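Local coordinates for flavin-containing monooxygenase (Allium sativum, PDB 6WPU), which probably oxidises the sulfur of S-allyl-L-cysteine to a sulfoxide, using bound flavin-adenine dinucleotide as a flavin-dependent S-monooxygenase, at residues A[92-97]-A[423-428]; A[124-129]-A[342-347]; A[224-229]-A[291-296]. All coordinates share one frame; numbering follows the deposited sequence.

Interaction 1 of 3, residues A[92-97]-A[423-428]; sequences NLPREV and KEVSKN. With FAD (flavin-adenine dinucleotide), chain B.
V425 pushes its two methyl groups from helix 416-431 into the bend made by N92, L93 and P94. Its CG2 stands anti to the backbone N and its CG1 takes the cramped place between N and carbonyl carbon (chi1 71°), so that P94 CD touches both methyls while CG1 also reaches L93 and CG2 also reaches N92 O. P94 meets this fork tip to tip, with CD 3.9 Å from V425 CG2 and about equally far from CG1. L93 comes in at about a right angle to the valine: its CD2 lies 4.0 Å from V425 CG1, while its other methyl, CD1, turns to the flavin and ends 4.0 Å from FAD O2. One leucine thus lies between the helix and the cofactor, a methyl for each. On the third side V425 CG2 sits 3.8 Å from N92 O, a carbonyl that is also hydrogen-bonded to R429, one turn further along the same helix, so apolar contacts and a polar one both tie the loop to the helix.

The same loop presents a main-chain amide to the flavin. N92 N gives a hydrogen bond to FAD O4, 2.8 Å long with an N-H...O angle of 156°. Two residues on, P94 takes the N-cap position of the short helix 95-98. A loop offering a backbone N-H to the pyrimidine end of the isoalloxazine, backed by helix 416-431, late in the chain, belongs to the flavin site of this FAD-binding fold.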
loop_
_atom_site.group_PDB
_atom_site.type_symbol
_atom_site.label_atom_id
_atom_site.label_comp_id
_atom_site.label_asym_id
_atom_site.label_seq_id
_atom_site.Cartn_x
_atom_site.Cartn_y
_atom_site.Cartn_z
ATOM N N ASN A 92 2.894 11.394 2.200
ATOM C CA ASN A 92 2.408 12.170 1.061
ATOM C C ASN A 92 0.973 12.625 1.259
ATOM O O ASN A 92 0.360 13.149 0.327
ATOM C CB ASN A 92 2.546 11.382 -0.249
ATOM C CG ASN A 92 1.806 10.064 -0.229
ATOM O OD1 ASN A 92 0.866 9.865 0.536
ATOM N ND2 ASN A 92 2.244 9.140 -1.064
ATOM N N LEU A 93 0.422 12.418 2.454
ATOM C CA LEU A 93 -0.887 12.892 2.867
ATOM C C LEU A 93 -0.728 13.635 4.185
ATOM O O LEU A 93 0.127 13.263 5.001
ATOM C CB LEU A 93 -1.866 11.721 3.045
ATOM C CG LEU A 93 -2.198 10.878 1.813
ATOM C CD1 LEU A 93 -2.972 9.644 2.250
ATOM C CD2 LEU A 93 -3.012 11.713 0.823
ATOM N N PRO A 94 -1.489 14.704 4.406
ATOM C CA PRO A 94 -1.441 15.376 5.708
ATOM C C PRO A 94 -1.950 14.439 6.786
ATOM O O PRO A 94 -2.796 13.576 6.538
ATOM C CB PRO A 94 -2.365 16.583 5.525
ATOM C CG PRO A 94 -3.317 16.156 4.463
ATOM C CD PRO A 94 -2.578 15.213 3.554
ATOM N N ARG A 95 -1.386 14.581 7.986
ATOM C CA ARG A 95 -1.616 13.561 9.002
ATOM C C ARG A 95 -3.085 13.501 9.424
ATOM O O ARG A 95 -3.561 12.428 9.815
ATOM C CB ARG A 95 -0.694 13.797 10.203
ATOM C CG ARG A 95 -0.934 15.108 10.951
ATOM C CD ARG A 95 0.223 15.422 11.904
ATOM N NE ARG A 95 0.349 14.450 12.993
ATOM C CZ ARG A 95 1.476 14.204 13.663
ATOM N NH1 ARG A 95 2.602 14.835 13.340
ATOM N NH2 ARG A 95 1.486 13.311 14.652
ATOM N N GLU A 96 -3.826 14.619 9.334
ATOM C CA GLU A 96 -5.244 14.587 9.691
ATOM C C GLU A 96 -6.015 13.625 8.797
ATOM O O GLU A 96 -6.933 12.934 9.258
ATOM C CB GLU A 96 -5.871 15.986 9.610
ATOM C CG GLU A 96 -5.268 17.046 10.537
ATOM C CD GLU A 96 -4.072 17.764 9.902
ATOM O OE1 GLU A 96 -3.803 17.544 8.698
ATOM O OE2 GLU A 96 -3.404 18.548 10.612
ATOM N N VAL A 97 -5.649 13.564 7.515
ATOM C CA VAL A 97 -6.343 12.715 6.547
ATOM C C VAL A 97 -6.054 11.240 6.803
ATOM O O VAL A 97 -6.926 10.388 6.593
ATOM C CB VAL A 97 -5.944 13.146 5.117
ATOM C CG1 VAL A 97 -5.995 11.983 4.127
ATOM C CG2 VAL A 97 -6.826 14.256 4.649
ATOM N N LYS A 423 -8.556 16.275 -1.837
ATOM C CA LYS A 423 -8.522 16.962 -3.125
ATOM C C LYS A 423 -7.461 18.051 -3.132
ATOM O O LYS A 423 -6.784 18.266 -4.147
ATOM C CB LYS A 423 -9.896 17.553 -3.453
ATOM C CG LYS A 423 -10.933 16.519 -3.831
ATOM C CD LYS A 423 -12.183 17.170 -4.441
ATOM C CE LYS A 423 -13.331 16.164 -4.575
ATOM N NZ LYS A 423 -14.401 16.645 -5.500
ATOM N N GLU A 424 -7.282 18.727 -1.995
ATOM C CA GLU A 424 -6.320 19.820 -1.903
ATOM C C GLU A 424 -4.882 19.311 -1.980
ATOM O O GLU A 424 -4.044 19.894 -2.684
ATOM C CB GLU A 424 -6.549 20.592 -0.609
ATOM C CG GLU A 424 -5.641 21.781 -0.424
ATOM C CD GLU A 424 -6.147 23.007 -1.166
ATOM O OE1 GLU A 424 -7.284 22.965 -1.708
ATOM O OE2 GLU A 424 -5.400 24.010 -1.201
ATOM N N VAL A 425 -4.568 18.238 -1.245
ATOM C CA VAL A 425 -3.198 17.734 -1.256
ATOM C C VAL A 425 -2.903 17.036 -2.575
ATOM O O VAL A 425 -1.774 17.092 -3.071
ATOM C CB VAL A 425 -2.920 16.804 -0.058
ATOM C CG1 VAL A 425 -3.647 15.480 -0.206
ATOM C CG2 VAL A 425 -1.417 16.536 0.058
ATOM N N SER A 426 -3.902 16.379 -3.169
ATOM C CA SER A 426 -3.729 15.804 -4.497
ATOM C C SER A 426 -3.345 16.880 -5.513
ATOM O O SER A 426 -2.436 16.683 -6.330
ATOM C CB SER A 426 -5.014 15.086 -4.911
ATOM O OG SER A 426 -4.757 14.051 -5.837
ATOM N N LYS A 427 -4.006 18.038 -5.456
ATOM C CA LYS A 427 -3.674 19.120 -6.376
ATOM C C LYS A 427 -2.288 19.689 -6.091
ATOM O O LYS A 427 -1.523 19.964 -7.022
ATOM C CB LYS A 427 -4.733 20.218 -6.297
ATOM C CG LYS A 427 -4.522 21.356 -7.286
ATOM C CD LYS A 427 -5.599 22.418 -7.121
ATOM C CE LYS A 427 -5.371 23.253 -5.868
ATOM N NZ LYS A 427 -4.336 24.304 -6.095
ATOM N N ASN A 428 -1.944 19.869 -4.811
ATOM C CA ASN A 428 -0.647 20.445 -4.464
ATOM C C ASN A 428 0.502 19.490 -4.759
ATOM O O ASN A 428 1.607 19.929 -5.092
ATOM C CB ASN A 428 -0.624 20.827 -2.992
ATOM C CG ASN A 428 -1.559 21.954 -2.680
ATOM O OD1 ASN A 428 -2.211 22.496 -3.571
ATOM N ND2 ASN A 428 -1.646 22.311 -1.403
HETATM P PA FAD B . 1.896 -3.734 5.193
HETATM O O1A FAD B . 2.349 -2.435 5.862
HETATM O O2A FAD B . 2.676 -4.330 4.133
HETATM O O5B FAD B . 1.809 -4.886 6.171
HETATM C C5B FAD B . 1.627 -6.267 5.880
HETATM C C4B FAD B . 2.136 -7.144 7.045
HETATM O O4B FAD B . 1.885 -8.512 6.881
HETATM C C3B FAD B . 3.614 -6.991 7.289
HETATM O O3B FAD B . 3.870 -6.701 8.624
HETATM C C2B FAD B . 4.192 -8.315 6.933
HETATM O O2B FAD B . 5.316 -8.640 7.669
HETATM C C1B FAD B . 3.037 -9.222 7.244
HETATM N N9A FAD B . 3.046 -10.460 6.498
HETATM C C8A FAD B . 3.221 -10.577 5.124
HETATM N N7A FAD B . 3.175 -11.868 4.771
HETATM C C5A FAD B . 2.991 -12.657 5.909
HETATM C C6A FAD B . 2.883 -14.026 6.145
HETATM N N6A FAD B . 2.952 -14.982 5.065
HETATM N N1A FAD B . 2.682 -14.472 7.398
HETATM C C2A FAD B . 2.613 -13.621 8.454
HETATM N N3A FAD B . 2.717 -12.283 8.277
HETATM C C4A FAD B . 2.906 -11.775 7.028
HETATM N N1 FAD B . -0.167 5.485 3.215
HETATM C C2 FAD B . -0.485 6.670 3.969
HETATM O O2 FAD B . -1.630 6.733 4.685
HETATM N N3 FAD B . 0.313 7.788 3.889
HETATM C C4 FAD B . 1.476 7.762 3.149
HETATM O O4 FAD B . 2.291 8.842 3.062
HETATM C C4X FAD B . 1.964 6.501 2.556
HETATM N N5 FAD B . 3.244 6.426 2.022
HETATM C C5X FAD B . 3.695 5.214 1.507
HETATM C C6 FAD B . 4.982 5.141 0.955
HETATM C C7 FAD B . 5.435 3.926 0.454
HETATM C C7M FAD B . 6.815 3.862 -0.145
HETATM C C8 FAD B . 4.622 2.795 0.492
HETATM C C8M FAD B . 5.079 1.478 -0.050
HETATM C C9 FAD B . 3.336 2.866 1.037
HETATM C C9A FAD B . 2.873 4.072 1.543
HETATM N N10 FAD B . 1.558 4.140 2.120
HETATM C C10 FAD B . 1.093 5.356 2.639
HETATM C "C1'" FAD B . 0.683 2.957 2.117
HETATM C "C2'" FAD B . 0.904 1.863 3.139
HETATM O "O2'" FAD B . 1.009 0.669 2.480
HETATM C "C3'" FAD B . -0.355 1.833 3.976
HETATM O "O3'" FAD B . -0.249 2.982 4.723
HETATM C "C4'" FAD B . -0.496 0.645 4.921
HETATM O "O4'" FAD B . 0.693 0.523 5.612
HETATM C "C5'" FAD B . -0.901 -0.690 4.289
HETATM O "O5'" FAD B . -0.584 -1.610 5.294
HETATM P P FAD B . -0.785 -3.181 5.321
HETATM O O1P FAD B . -1.085 -3.704 6.776
HETATM O O2P FAD B . -1.839 -3.468 4.179
HETATM O O3P FAD B . 0.551 -3.714 4.521
#

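Interaction 2 of 3, residues A[124-129]-A[342-347]. With FAD (flavin-adenine dinucleotide), chain B.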
loop_
_atom_site.group_PDB
_atom_site.type_symbol
_atom_site.label_atom_id
_atom_site.label_comp_id
_atom_site.label_asym_id
_atom_site.label_seq_id
_atom_site.Cartn_x
_atom_site.Cartn_y
_atom_site.Cartn_z
ATOM N N LEU A 124 4.868 5.163 12.356
ATOM C CA LEU A 124 5.080 3.927 13.096
ATOM C C LEU A 124 4.705 4.095 14.564
ATOM O O LEU A 124 4.047 3.225 15.148
ATOM C CB LEU A 124 6.530 3.465 12.965
ATOM C CG LEU A 124 6.852 2.161 13.713
ATOM C CD1 LEU A 124 6.092 1.009 13.084
ATOM C CD2 LEU A 124 8.352 1.878 13.722
ATOM N N ASP A 125 5.115 5.209 15.175
ATOM C CA ASP A 125 4.758 5.452 16.564
ATOM C C ASP A 125 3.244 5.514 16.724
ATOM O O ASP A 125 2.691 5.001 17.703
ATOM C CB ASP A 125 5.419 6.745 17.053
ATOM C CG ASP A 125 5.184 7.001 18.545
ATOM O OD1 ASP A 125 5.537 6.128 19.373
ATOM O OD2 ASP A 125 4.653 8.081 18.893
ATOM N N TYR A 126 2.557 6.110 15.750
ATOM C CA TYR A 126 1.101 6.154 15.772
ATOM C C TYR A 126 0.507 4.747 15.758
ATOM O O TYR A 126 -0.383 4.432 16.555
ATOM C CB TYR A 126 0.609 6.986 14.586
ATOM C CG TYR A 126 -0.878 6.948 14.328
ATOM C CD1 TYR A 126 -1.763 7.716 15.080
ATOM C CD2 TYR A 126 -1.399 6.156 13.312
ATOM C CE1 TYR A 126 -3.130 7.685 14.830
ATOM C CE2 TYR A 126 -2.753 6.121 13.056
ATOM C CZ TYR A 126 -3.614 6.886 13.815
ATOM O OH TYR A 126 -4.960 6.833 13.550
ATOM N N LEU A 127 1.007 3.873 14.873
ATOM C CA LEU A 127 0.493 2.504 14.831
ATOM C C LEU A 127 0.800 1.757 16.124
ATOM O O LEU A 127 -0.011 0.942 16.583
ATOM C CB LEU A 127 1.067 1.752 13.632
ATOM C CG LEU A 127 0.704 2.311 12.254
ATOM C CD1 LEU A 127 1.401 1.501 11.152
ATOM C CD2 LEU A 127 -0.798 2.314 12.067
ATOM N N GLU A 128 1.959 2.022 16.732
ATOM C CA GLU A 128 2.286 1.364 17.994
ATOM C C GLU A 128 1.376 1.847 19.114
ATOM O O GLU A 128 0.912 1.040 19.929
ATOM C CB GLU A 128 3.757 1.589 18.343
ATOM C CG GLU A 128 4.716 0.808 17.433
ATOM C CD GLU A 128 6.164 1.279 17.540
ATOM O OE1 GLU A 128 6.413 2.295 18.230
ATOM O OE2 GLU A 128 7.050 0.637 16.923
ATOM N N ARG A 129 1.106 3.158 19.169
ATOM C CA ARG A 129 0.145 3.675 20.136
ATOM C C ARG A 129 -1.233 3.059 19.906
ATOM O O ARG A 129 -1.913 2.658 20.858
ATOM C CB ARG A 129 0.070 5.204 20.056
ATOM C CG ARG A 129 1.316 5.958 20.523
ATOM C CD ARG A 129 1.039 7.458 20.751
ATOM N NE ARG A 129 1.043 8.238 19.516
ATOM C CZ ARG A 129 -0.011 8.883 19.006
ATOM N NH1 ARG A 129 0.125 9.570 17.868
ATOM N NH2 ARG A 129 -1.193 8.856 19.621
ATOM N N VAL A 342 -6.434 6.555 0.607
ATOM C CA VAL A 342 -6.067 6.799 2.000
ATOM C C VAL A 342 -6.283 5.494 2.760
ATOM O O VAL A 342 -7.432 5.127 3.034
ATOM C CB VAL A 342 -6.896 7.948 2.596
ATOM C CG1 VAL A 342 -6.420 8.267 4.000
ATOM C CG2 VAL A 342 -6.806 9.172 1.690
ATOM N N PRO A 343 -5.224 4.768 3.129
ATOM C CA PRO A 343 -5.395 3.363 3.532
ATOM C C PRO A 343 -5.989 3.100 4.914
ATOM O O PRO A 343 -6.761 2.145 5.035
ATOM C CB PRO A 343 -3.972 2.799 3.447
ATOM C CG PRO A 343 -3.079 3.984 3.588
ATOM C CD PRO A 343 -3.807 5.133 2.956
ATOM N N PHE A 344 -5.632 3.873 5.950
ATOM C CA PHE A 344 -6.024 3.487 7.307
ATOM C C PHE A 344 -7.540 3.500 7.480
ATOM O O PHE A 344 -8.093 2.476 7.917
ATOM C CB PHE A 344 -5.336 4.367 8.371
ATOM C CG PHE A 344 -3.814 4.255 8.420
ATOM C CD1 PHE A 344 -3.128 3.312 7.673
ATOM C CD2 PHE A 344 -3.079 5.118 9.225
ATOM C CE1 PHE A 344 -1.731 3.220 7.718
ATOM C CE2 PHE A 344 -1.680 5.048 9.278
ATOM C CZ PHE A 344 -1.002 4.085 8.522
ATOM N N PRO A 345 -8.270 4.577 7.143
ATOM C CA PRO A 345 -9.734 4.516 7.292
ATOM C C PRO A 345 -10.391 3.516 6.354
ATOM O O PRO A 345 -11.401 2.909 6.732
ATOM C CB PRO A 345 -10.192 5.958 7.008
ATOM C CG PRO A 345 -9.091 6.582 6.250
ATOM C CD PRO A 345 -7.823 5.905 6.675
ATOM N N LEU A 346 -9.852 3.315 5.144
ATOM C CA LEU A 346 -10.423 2.314 4.242
ATOM C C LEU A 346 -10.339 0.905 4.844
ATOM O O LEU A 346 -11.317 0.149 4.819
ATOM C CB LEU A 346 -9.720 2.373 2.881
ATOM C CG LEU A 346 -10.294 1.401 1.845
ATOM C CD1 LEU A 346 -10.377 2.040 0.464
ATOM C CD2 LEU A 346 -9.492 0.085 1.797
ATOM N N CYS A 347 -9.165 0.522 5.365
ATOM C CA CYS A 347 -9.019 -0.792 5.985
ATOM C C CYS A 347 -9.903 -0.910 7.222
ATOM O O CYS A 347 -10.457 -1.979 7.501
ATOM C CB CYS A 347 -7.553 -1.053 6.351
ATOM S SG CYS A 347 -6.415 -1.218 4.916
HETATM P PA FAD B . 1.896 -3.734 5.193
HETATM O O1A FAD B . 2.349 -2.435 5.862
HETATM O O2A FAD B . 2.676 -4.330 4.133
HETATM O O5B FAD B . 1.809 -4.886 6.171
HETATM C C5B FAD B . 1.627 -6.267 5.880
HETATM C C4B FAD B . 2.136 -7.144 7.045
HETATM O O4B FAD B . 1.885 -8.512 6.881
HETATM C C3B FAD B . 3.614 -6.991 7.289
HETATM O O3B FAD B . 3.870 -6.701 8.624
HETATM C C2B FAD B . 4.192 -8.315 6.933
HETATM O O2B FAD B . 5.316 -8.640 7.669
HETATM C C1B FAD B . 3.037 -9.222 7.244
HETATM N N9A FAD B . 3.046 -10.460 6.498
HETATM C C8A FAD B . 3.221 -10.577 5.124
HETATM N N7A FAD B . 3.175 -11.868 4.771
HETATM C C5A FAD B . 2.991 -12.657 5.909
HETATM C C6A FAD B . 2.883 -14.026 6.145
HETATM N N6A FAD B . 2.952 -14.982 5.065
HETATM N N1A FAD B . 2.682 -14.472 7.398
HETATM C C2A FAD B . 2.613 -13.621 8.454
HETATM N N3A FAD B . 2.717 -12.283 8.277
HETATM C C4A FAD B . 2.906 -11.775 7.028
HETATM N N1 FAD B . -0.167 5.485 3.215
HETATM C C2 FAD B . -0.485 6.670 3.969
HETATM O O2 FAD B . -1.630 6.733 4.685
HETATM N N3 FAD B . 0.313 7.788 3.889
HETATM C C4 FAD B . 1.476 7.762 3.149
HETATM O O4 FAD B . 2.291 8.842 3.062
HETATM C C4X FAD B . 1.964 6.501 2.556
HETATM N N5 FAD B . 3.244 6.426 2.022
HETATM C C5X FAD B . 3.695 5.214 1.507
HETATM C C6 FAD B . 4.982 5.141 0.955
HETATM C C7 FAD B . 5.435 3.926 0.454
HETATM C C7M FAD B . 6.815 3.862 -0.145
HETATM C C8 FAD B . 4.622 2.795 0.492
HETATM C C8M FAD B . 5.079 1.478 -0.050
HETATM C C9 FAD B . 3.336 2.866 1.037
HETATM C C9A FAD B . 2.873 4.072 1.543
HETATM N N10 FAD B . 1.558 4.140 2.120
HETATM C C10 FAD B . 1.093 5.356 2.639
HETATM C "C1'" FAD B . 0.683 2.957 2.117
HETATM C "C2'" FAD B . 0.904 1.863 3.139
HETATM O "O2'" FAD B . 1.009 0.669 2.480
HETATM C "C3'" FAD B . -0.355 1.833 3.976
HETATM O "O3'" FAD B . -0.249 2.982 4.723
HETATM C "C4'" FAD B . -0.496 0.645 4.921
HETATM O "O4'" FAD B . 0.693 0.523 5.612
HETATM C "C5'" FAD B . -0.901 -0.690 4.289
HETATM O "O5'" FAD B . -0.584 -1.610 5.294
HETATM P P FAD B . -0.785 -3.181 5.321
HETATM O O1P FAD B . -1.085 -3.704 6.776
HETATM O O2P FAD B . -1.839 -3.468 4.179
HETATM O O3P FAD B . 0.551 -3.714 4.521
#
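This is a buried hydrophobic contact between two helices that do not touch through their backbones: F344, in the first turn of helix 343-358, reaches across to Y126 and L127 on helix 120-133, beside the ribityl chain of FAD. The nearest CA atoms, those of L127 and F344, are 10.0 Å apart, and the side chains span the gap. With CB of F344 already directed at helix 120-133, CG lies beside the backbone N (chi1 -63°), which puts the ring between Y126, L127 and the ribityl chain. Y126 slides past it in the opposite direction, its CE2 4.0 Å from F344 CD2, and L127 meets the far end of the ring obliquely, with CD2 4.0 Å from F344 CZ. On the cofactor side F344 CE1 lies 3.4 Å from FAD O3', and FAD C4' sits at the ring edge, in plane. Both L127 and F344 also touch A32 of helix 32-43, the helix after the first strand of the FAD-binding Rossmann fold. Helix 343-358 begins against the flavin itself: P343 CD is 3.2 Å from FAD O2. As in related flavoproteins, a helix start pointed at this carbonyl would be expected to favour negative charge on the N1-C2=O2 locus of reduced flavin. F100 adds a ring nearly parallel to that of F344, with planes about 20° apart. The hydroxyl of Y126 is hydrogen-bonded to Y103 O and F100 N, which anchors the ring at its polar end.

Interaction 3 of 3, residues A[224-229]-A[291-296]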
loop_
_atom_site.group_PDB
_atom_site.type_symbol
_atom_site.label_atom_id
_atom_site.label_comp_id
_atom_site.label_asym_id
_atom_site.label_seq_id
_atom_site.Cartn_x
_atom_site.Cartn_y
_atom_site.Cartn_z
ATOM N N SER A 224 4.590 8.274 -10.832
ATOM C CA SER A 224 3.939 8.694 -9.600
ATOM C C SER A 224 4.717 9.820 -8.921
ATOM O O SER A 224 5.873 10.104 -9.247
ATOM C CB SER A 224 3.807 7.517 -8.644
ATOM O OG SER A 224 5.081 7.140 -8.151
ATOM N N ALA A 225 4.065 10.463 -7.945
ATOM C CA ALA A 225 4.755 11.465 -7.139
ATOM C C ALA A 225 5.812 10.822 -6.244
ATOM O O ALA A 225 6.773 11.484 -5.845
ATOM C CB ALA A 225 3.747 12.255 -6.299
ATOM N N SER A 226 5.643 9.542 -5.919
ATOM C CA SER A 226 6.688 8.801 -5.229
ATOM C C SER A 226 8.008 8.828 -6.014
ATOM O O SER A 226 9.091 9.014 -5.435
ATOM C CB SER A 226 6.202 7.371 -5.003
ATOM O OG SER A 226 7.235 6.547 -4.486
ATOM N N ALA A 227 7.941 8.645 -7.336
ATOM C CA ALA A 227 9.165 8.686 -8.128
ATOM C C ALA A 227 9.807 10.066 -8.053
ATOM O O ALA A 227 11.039 10.185 -8.003
ATOM C CB ALA A 227 8.874 8.286 -9.573
ATOM N N VAL A 228 8.991 11.120 -7.989
ATOM C CA VAL A 228 9.550 12.459 -7.857
ATOM C C VAL A 228 10.216 12.637 -6.492
ATOM O O VAL A 228 11.272 13.271 -6.388
ATOM C CB VAL A 228 8.461 13.516 -8.113
ATOM C CG1 VAL A 228 9.051 14.903 -8.047
ATOM C CG2 VAL A 228 7.825 13.291 -9.472
ATOM N N ASP A 229 9.610 12.086 -5.428
ATOM C CA ASP A 229 10.211 12.141 -4.094
ATOM C C ASP A 229 11.598 11.503 -4.085
ATOM O O ASP A 229 12.552 12.054 -3.525
ATOM C CB ASP A 229 9.318 11.413 -3.066
ATOM C CG ASP A 229 8.160 12.255 -2.572
ATOM O OD1 ASP A 229 8.238 13.501 -2.620
ATOM O OD2 ASP A 229 7.156 11.656 -2.119
ATOM N N MET A 291 16.946 3.105 -11.998
ATOM C CA MET A 291 16.093 2.631 -10.911
ATOM C C MET A 291 14.658 2.526 -11.423
ATOM O O MET A 291 14.114 3.505 -11.945
ATOM C CB MET A 291 16.167 3.561 -9.700
ATOM C CG MET A 291 15.223 3.113 -8.554
ATOM S SD MET A 291 15.111 4.276 -7.171
ATOM C CE MET A 291 16.835 4.687 -6.864
ATOM N N HIS A 292 14.058 1.340 -11.300
ATOM C CA HIS A 292 12.631 1.179 -11.603
ATOM C C HIS A 292 11.819 1.629 -10.393
ATOM O O HIS A 292 11.881 0.995 -9.336
ATOM C CB HIS A 292 12.269 -0.270 -11.925
ATOM C CG HIS A 292 13.067 -0.891 -13.026
ATOM N ND1 HIS A 292 12.477 -1.461 -14.134
ATOM C CD2 HIS A 292 14.402 -1.072 -13.174
ATOM C CE1 HIS A 292 13.418 -1.946 -14.927
ATOM N NE2 HIS A 292 14.595 -1.725 -14.367
ATOM N N CYS A 293 11.082 2.729 -10.521
ATOM C CA CYS A 293 10.081 3.084 -9.503
ATOM C C CYS A 293 8.689 2.776 -10.046
ATOM O O CYS A 293 7.808 3.620 -10.124
ATOM C CB CYS A 293 10.220 4.553 -9.084
ATOM S SG CYS A 293 9.464 4.983 -7.437
ATOM N N THR A 294 8.522 1.516 -10.441
ATOM C CA THR A 294 7.364 1.055 -11.190
ATOM C C THR A 294 6.368 0.274 -10.331
ATOM O O THR A 294 5.453 -0.346 -10.878
ATOM C CB THR A 294 7.845 0.201 -12.362
ATOM O OG1 THR A 294 8.975 -0.577 -11.930
ATOM C CG2 THR A 294 8.284 1.090 -13.535
ATOM N N GLY A 295 6.525 0.283 -9.017
ATOM C CA GLY A 295 5.511 -0.276 -8.137
ATOM C C GLY A 295 5.638 -1.774 -7.915
ATOM O O GLY A 295 6.704 -2.389 -8.068
ATOM N N TYR A 296 4.503 -2.369 -7.548
ATOM C CA TYR A 296 4.487 -3.699 -6.965
ATOM C C TYR A 296 3.339 -4.514 -7.538
ATOM O O TYR A 296 2.479 -4.008 -8.265
ATOM C CB TYR A 296 4.387 -3.615 -5.439
ATOM C CG TYR A 296 5.575 -2.896 -4.863
ATOM C CD1 TYR A 296 6.709 -3.605 -4.469
ATOM C CD2 TYR A 296 5.579 -1.507 -4.738
ATOM C CE1 TYR A 296 7.820 -2.954 -3.963
ATOM C CE2 TYR A 296 6.689 -0.841 -4.238
ATOM C CZ TYR A 296 7.805 -1.569 -3.855
ATOM O OH TYR A 296 8.917 -0.909 -3.370
#
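A227 and C293 bring the two backbones within 5.8 Å of each other, CA to CA, where the first turn of helix 225-234 passes the end of strand 289-292. The strand finishes at H292. C293 still shares backbone hydrogen bonding with I221 of the neighbouring strand 217-221, and the chain then swings away through T294 and G295, the latter in a backbone conformation where a CB would be jammed against the preceding carbonyl O. On the other side S224 occupies the N-cap: its OG accepts from A227 N in a weak capping bond of 3.3 Å, with an N-H...O angle of 152°.

C293 carries the contact. In the conformer described here, one of two deposited, SG is anti to the backbone N (chi1 -159°), which carries the sulfur to the first turn of the helix. It rests on the A227 backbone, 3.8 Å from A227 CA, and lies 4.0 Å from A227 CB. S226, the residue before A227, comes up with its OG 4.0 Å from C293 SG; the same serine side chain comes to about 5 Å from FAD. I220 and I230 also touch C293, giving the thiol apolar neighbours besides the helix start.

The strand 217-221, its turn and the helix 225-234 with its serine and alanine start resemble the second dinucleotide-binding unit of flavin monooxygenases, which usually takes NADPH, and C293 to Y296 probably match the ATGY-like linker of that family. Across the gap the interaction is dispersion between a polarisable sulfur and a small alanine, whose methyl and CA let the sulfur come close. The helix N-terminus might make the thiol slightly more acidic, but with two conformers deposited for C293 this contact may hold for only part of the molecules.

Overall arrangement
Interactions 1 and 2 are neighbours, their centres 16 Å apart, and they meet where V97 and L93 pack on V342. Both touch FAD, one by the O4 end of the flavin and the other by O2 and the ribityl chain, and helix 95-98 and helix 120-133 follow each other in the chain. Interaction 3 stands apart, about 18 Å from interaction 1 and 22 Å from interaction 2 between centres, and lies across the chain's centre from interaction 2, on the mixed sheet that includes strands 217-221 and 289-292. Along the sequence the contacts sit one within another, 3 inside 2 inside 1, so the probable NADPH-binding part is an insertion, and late helices 343-358 and 416-431 come back to the FAD side.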